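Local coordinates for outer membrane protein SusF (Bacteroides thetaiotaomicron, PDB 4FE9) that binds starch at the cell surface through its carbohydrate-binding modules before the glycan is transported into the periplasm for degradation, at residues G62-E74 / R111-T123. Numbering follows the deposited sequence. Where two conformers were deposited one is given.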
loop_
_atom_site.group_PDB
_atom_site.type_symbol
_atom_site.label_atom_id
_atom_site.label_comp_id
_atom_site.label_asym_id
_atom_site.label_seq_id
_atom_site.Cartn_x
_atom_site.Cartn_y
_atom_site.Cartn_z
ATOM N N GLY A 62 -52.188 2.330 15.988
ATOM C CA GLY A 62 -52.551 0.928 15.757
ATOM C C GLY A 62 -51.556 0.177 14.873
ATOM O O GLY A 62 -51.386 -1.039 15.017
ATOM N N SER A 63 -50.810 0.910 14.050
ATOM C CA SER A 63 -49.731 0.304 13.240
ATOM C C SER A 63 -48.626 -0.335 14.100
ATOM O O SER A 63 -48.107 0.286 15.013
ATOM C CB SER A 63 -49.105 1.355 12.331
ATOM O OG SER A 63 -50.092 1.999 11.559
ATOM N N LYS A 64 -48.139 -1.479 13.659
ATOM C CA LYS A 64 -46.903 -2.032 14.172
ATOM C C LYS A 64 -45.725 -1.462 13.393
ATOM O O LYS A 64 -45.882 -1.015 12.270
ATOM C CB LYS A 64 -46.913 -3.548 14.008
ATOM C CG LYS A 64 -47.523 -4.290 15.162
ATOM C CD LYS A 64 -47.225 -5.755 15.006
ATOM C CE LYS A 64 -48.101 -6.578 15.866
ATOM N NZ LYS A 64 -47.897 -8.009 15.536
ATOM N N ILE A 65 -44.537 -1.529 13.989
ATOM C CA ILE A 65 -43.307 -1.077 13.336
ATOM C C ILE A 65 -42.448 -2.295 13.030
ATOM O O ILE A 65 -42.188 -3.097 13.908
ATOM C CB ILE A 65 -42.511 -0.116 14.249
ATOM C CG1 ILE A 65 -43.338 1.156 14.573
ATOM C CG2 ILE A 65 -41.149 0.228 13.635
ATOM C CD1 ILE A 65 -43.734 1.983 13.345
ATOM N N ALA A 66 -42.032 -2.438 11.767
ATOM C CA ALA A 66 -41.047 -3.456 11.392
ATOM C C ALA A 66 -39.783 -2.784 10.954
ATOM O O ALA A 66 -39.824 -1.806 10.200
ATOM C CB ALA A 66 -41.588 -4.344 10.251
ATOM N N VAL A 67 -38.649 -3.386 11.283
ATOM C CA VAL A 67 -37.367 -2.795 10.907
ATOM C C VAL A 67 -36.761 -3.533 9.762
ATOM O O VAL A 67 -36.461 -4.704 9.884
ATOM C CB VAL A 67 -36.364 -2.702 12.136
ATOM C CG1 VAL A 67 -35.085 -1.995 11.737
ATOM C CG2 VAL A 67 -37.003 -1.965 13.256
ATOM N N ASN A 68 -36.721 -2.881 8.589
ATOM C CA ASN A 68 -36.201 -3.491 7.346
ATOM C C ASN A 68 -34.680 -3.509 7.341
ATOM O O ASN A 68 -34.069 -4.373 6.737
ATOM C CB ASN A 68 -36.670 -2.692 6.090
ATOM C CG ASN A 68 -38.144 -2.510 6.049
ATOM O OD1 ASN A 68 -38.897 -3.447 6.341
ATOM N ND2 ASN A 68 -38.582 -1.266 5.861
ATOM N N SER A 69 -34.063 -2.488 7.913
ATOM C CA SER A 69 -32.602 -2.549 8.087
ATOM C C SER A 69 -32.125 -1.540 9.105
ATOM O O SER A 69 -32.821 -0.579 9.372
ATOM C CB SER A 69 -31.884 -2.360 6.750
ATOM O OG SER A 69 -31.984 -1.032 6.295
ATOM N N LEU A 70 -31.116 -1.929 9.880
ATOM C CA LEU A 70 -30.440 -0.985 10.773
ATOM C C LEU A 70 -28.961 -1.022 10.480
ATOM O O LEU A 70 -28.331 -2.068 10.589
ATOM C CB LEU A 70 -30.697 -1.362 12.222
ATOM C CG LEU A 70 -30.105 -0.440 13.296
ATOM C CD1 LEU A 70 -30.894 -0.507 14.579
ATOM C CD2 LEU A 70 -28.687 -0.840 13.553
ATOM N N THR A 71 -28.434 0.054 9.943
ATOM C CA THR A 71 -27.058 0.032 9.525
ATOM C C THR A 71 -26.220 1.040 10.312
ATOM O O THR A 71 -26.756 1.956 10.893
ATOM C CB THR A 71 -26.913 0.252 8.002
ATOM O OG1 THR A 71 -27.182 1.610 7.686
ATOM C CG2 THR A 71 -27.859 -0.600 7.252
ATOM N N LEU A 72 -24.925 0.769 10.445
ATOM C CA LEU A 72 -24.004 1.717 11.089
ATOM C C LEU A 72 -22.948 2.155 10.076
ATOM O O LEU A 72 -22.504 1.344 9.253
ATOM C CB LEU A 72 -23.338 1.076 12.321
ATOM C CG LEU A 72 -24.315 0.511 13.353
ATOM C CD1 LEU A 72 -23.656 -0.536 14.225
ATOM C CD2 LEU A 72 -24.923 1.641 14.203
ATOM N N ASN A 73 -22.732 3.469 9.989
ATOM C CA ASN A 73 -21.868 4.030 8.962
ATOM C C ASN A 73 -22.100 3.392 7.579
ATOM O O ASN A 73 -21.164 2.961 6.914
ATOM C CB ASN A 73 -20.396 3.917 9.380
ATOM C CG ASN A 73 -20.074 4.753 10.625
ATOM O OD1 ASN A 73 -20.956 5.403 11.200
ATOM N ND2 ASN A 73 -18.827 4.693 11.070
ATOM N N GLU A 74 -23.363 3.260 7.208
ATOM C CA GLU A 74 -23.745 2.944 5.821
ATOM C C GLU A 74 -23.680 1.463 5.415
ATOM O O GLU A 74 -24.489 1.015 4.618
ATOM C CB GLU A 74 -22.973 3.805 4.814
ATOM C CG GLU A 74 -23.880 4.482 3.779
ATOM C CD GLU A 74 -24.079 5.978 4.049
ATOM O OE1 GLU A 74 -23.092 6.641 4.464
ATOM O OE2 GLU A 74 -25.211 6.496 3.812
ATOM N N ARG A 111 -15.131 7.454 18.467
ATOM C CA ARG A 111 -15.533 7.145 17.084
ATOM C C ARG A 111 -16.998 7.506 16.884
ATOM O O ARG A 111 -17.855 7.092 17.651
ATOM C CB ARG A 111 -15.354 5.636 16.784
ATOM C CG ARG A 111 -13.920 5.143 16.933
ATOM C CD ARG A 111 -13.020 5.780 15.885
ATOM N NE ARG A 111 -11.746 5.063 15.830
ATOM C CZ ARG A 111 -10.667 5.503 15.195
ATOM N NH1 ARG A 111 -10.680 6.707 14.593
ATOM N NH2 ARG A 111 -9.568 4.738 15.155
ATOM N N GLU A 112 -17.280 8.204 15.810
ATOM C CA GLU A 112 -18.648 8.493 15.451
ATOM C C GLU A 112 -19.335 7.302 14.718
ATOM O O GLU A 112 -18.760 6.677 13.823
ATOM C CB GLU A 112 -18.703 9.715 14.570
ATOM C CG GLU A 112 -20.078 9.974 14.038
ATOM C CD GLU A 112 -20.347 11.462 13.869
ATOM O OE1 GLU A 112 -19.383 12.198 13.532
ATOM O OE2 GLU A 112 -21.494 11.900 14.156
ATOM N N LEU A 113 -20.574 7.034 15.111
ATOM C CA LEU A 113 -21.406 6.074 14.439
ATOM C C LEU A 113 -22.694 6.773 13.972
ATOM O O LEU A 113 -23.480 7.238 14.786
ATOM C CB LEU A 113 -21.772 4.962 15.392
ATOM C CG LEU A 113 -20.625 4.149 15.997
ATOM C CD1 LEU A 113 -21.134 3.295 17.155
ATOM C CD2 LEU A 113 -20.002 3.278 14.891
ATOM N N LYS A 114 -22.945 6.702 12.674
ATOM C CA LYS A 114 -24.157 7.172 12.088
ATOM C C LYS A 114 -25.127 5.984 11.895
ATOM O O LYS A 114 -24.752 4.955 11.360
ATOM C CB LYS A 114 -23.821 7.880 10.774
ATOM C CG LYS A 114 -24.993 8.342 9.946
ATOM C CD LYS A 114 -24.483 9.168 8.728
ATOM C CE LYS A 114 -24.937 8.563 7.384
ATOM N NZ LYS A 114 -24.138 7.348 7.004
ATOM N N ILE A 115 -26.269 6.064 12.564
ATOM C CA ILE A 115 -27.256 4.979 12.591
ATOM C C ILE A 115 -28.394 5.283 11.643
ATOM O O ILE A 115 -29.015 6.343 11.720
ATOM C CB ILE A 115 -27.821 4.794 13.980
ATOM C CG1 ILE A 115 -26.676 4.611 14.975
ATOM C CG2 ILE A 115 -28.758 3.611 14.024
ATOM C CD1 ILE A 115 -27.079 4.746 16.376
ATOM N N SER A 116 -28.598 4.401 10.686
ATOM C CA SER A 116 -29.665 4.551 9.699
ATOM C C SER A 116 -30.671 3.430 9.887
ATOM O O SER A 116 -30.328 2.263 9.668
ATOM C CB SER A 116 -29.065 4.448 8.290
ATOM O OG SER A 116 -29.897 5.048 7.327
ATOM N N ILE A 117 -31.895 3.765 10.322
ATOM C CA ILE A 117 -32.961 2.764 10.493
ATOM C C ILE A 117 -34.028 2.894 9.411
ATOM O O ILE A 117 -34.555 3.983 9.175
ATOM C CB ILE A 117 -33.647 2.870 11.856
ATOM C CG1 ILE A 117 -32.616 2.738 12.991
ATOM C CG2 ILE A 117 -34.690 1.763 11.993
ATOM C CD1 ILE A 117 -33.174 3.012 14.362
ATOM N N ASN A 118 -34.181 1.849 8.626
ATOM C CA ASN A 118 -35.203 1.818 7.584
ATOM C C ASN A 118 -36.372 0.994 8.124
ATOM O O ASN A 118 -36.220 -0.222 8.392
ATOM C CB ASN A 118 -34.613 1.178 6.300
ATOM C CG ASN A 118 -35.590 1.161 5.138
ATOM O OD1 ASN A 118 -36.804 0.892 5.303
ATOM N ND2 ASN A 118 -35.063 1.349 3.950
ATOM N N ALA A 119 -37.455 1.677 8.501
ATOM C CA ALA A 119 -38.587 0.990 9.092
ATOM C C ALA A 119 -39.838 1.057 8.194
ATOM O O ALA A 119 -39.947 1.927 7.322
ATOM C CB ALA A 119 -38.898 1.568 10.488
ATOM N N SER A 120 -40.799 0.174 8.481
ATOM C CA SER A 120 -42.123 0.211 7.858
ATOM C C SER A 120 -43.208 0.100 8.896
ATOM O O SER A 120 -43.007 -0.471 9.971
ATOM C CB SER A 120 -42.276 -0.923 6.833
ATOM O OG SER A 120 -41.446 -0.693 5.717
ATOM N N ALA A 121 -44.361 0.664 8.591
ATOM C CA ALA A 121 -45.543 0.503 9.437
ATOM C C ALA A 121 -46.301 -0.721 8.931
ATOM O O ALA A 121 -46.468 -0.877 7.746
ATOM C CB ALA A 121 -46.427 1.744 9.329
ATOM N N VAL A 122 -46.806 -1.539 9.836
ATOM C CA VAL A 122 -47.492 -2.751 9.453
ATOM C C VAL A 122 -48.994 -2.713 9.866
ATOM O O VAL A 122 -49.327 -2.385 10.999
ATOM C CB VAL A 122 -46.777 -3.986 10.043
ATOM C CG1 VAL A 122 -47.507 -5.273 9.653
ATOM C CG2 VAL A 122 -45.308 -4.036 9.513
ATOM N N THR A 123 -49.874 -2.890 8.891
ATOM C CA THR A 123 -51.325 -2.762 9.115
ATOM C C THR A 123 -51.886 -4.105 9.645
ATOM O O THR A 123 -51.183 -5.104 9.652
ATOM C CB THR A 123 -52.047 -2.459 7.786
ATOM O OG1 THR A 123 -52.010 -3.629 6.962
ATOM C CG2 THR A 123 -51.378 -1.318 7.052
HETATM O O HOH W 1 -30.767 1.245 7.210
HETATM O O HOH W 2 -25.588 4.226 8.571
#
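Leu72 and Ile115 lie side by side and point the same way, with Leu72 CD2 3.5 Å from Ile115 CG1. Leu70 and Ile117 repeat the arrangement two residues along, on the same face. These side chains share one face of an antiparallel strand pair with a classic beta bulge, part of the immunoglobulin-like N-terminal domain, away from the glycan sites. Val67 and Ala119 extend that face. Val67 CG1 stands anti to the backbone N (chi1 -176°), where it meets Ile117 CG2 at 3.8 Å. Strand 48-57 packs on Ile115 and Ile117, and helix 92-102 on Leu72 and Leu113.

Backbone hydrogen bonds run from Lys64 and Val122 to Asn73 N, which donates to Lys114 O. The register slips by one residue at the bulge. There Asn118 O accepts from both Asn68 N and Ser69 N.

The opposite face is more polar. The Asn68 side chain reaches across the strand, and its ND2 donates two nearly straight bonds in its own amide plane. One goes to Ser120 OG and the other to Asn118 OD1, each 2.9 Å from ND2. Together the two ND2 bonds fix the rotation of the Asn68 amide. The amide planes of Asn68 and Asn118 are 73° apart. ND2 approaches Asn118 OD1 from above its carbonyl plane, 36° out of it, and not on a lone pair. Gln130 is a second partner of Asn118 OD1. Further along, one water bridges Ser69 OG and Ser116 O. Another links Thr71 OG1, Glu74 N and Lys114 O.

Past Leu72, Asn73 OD1 takes Lys114 N in return at 2.8 Å, in place of a backbone carbonyl and almost in line with the side-chain C=O, while Asn73 ND2 reaches Glu112 O weakly. Lys114 bends at chi3 and chi4, and its NZ meets Glu74 OE1 at 2.8 Å in a salt bridge.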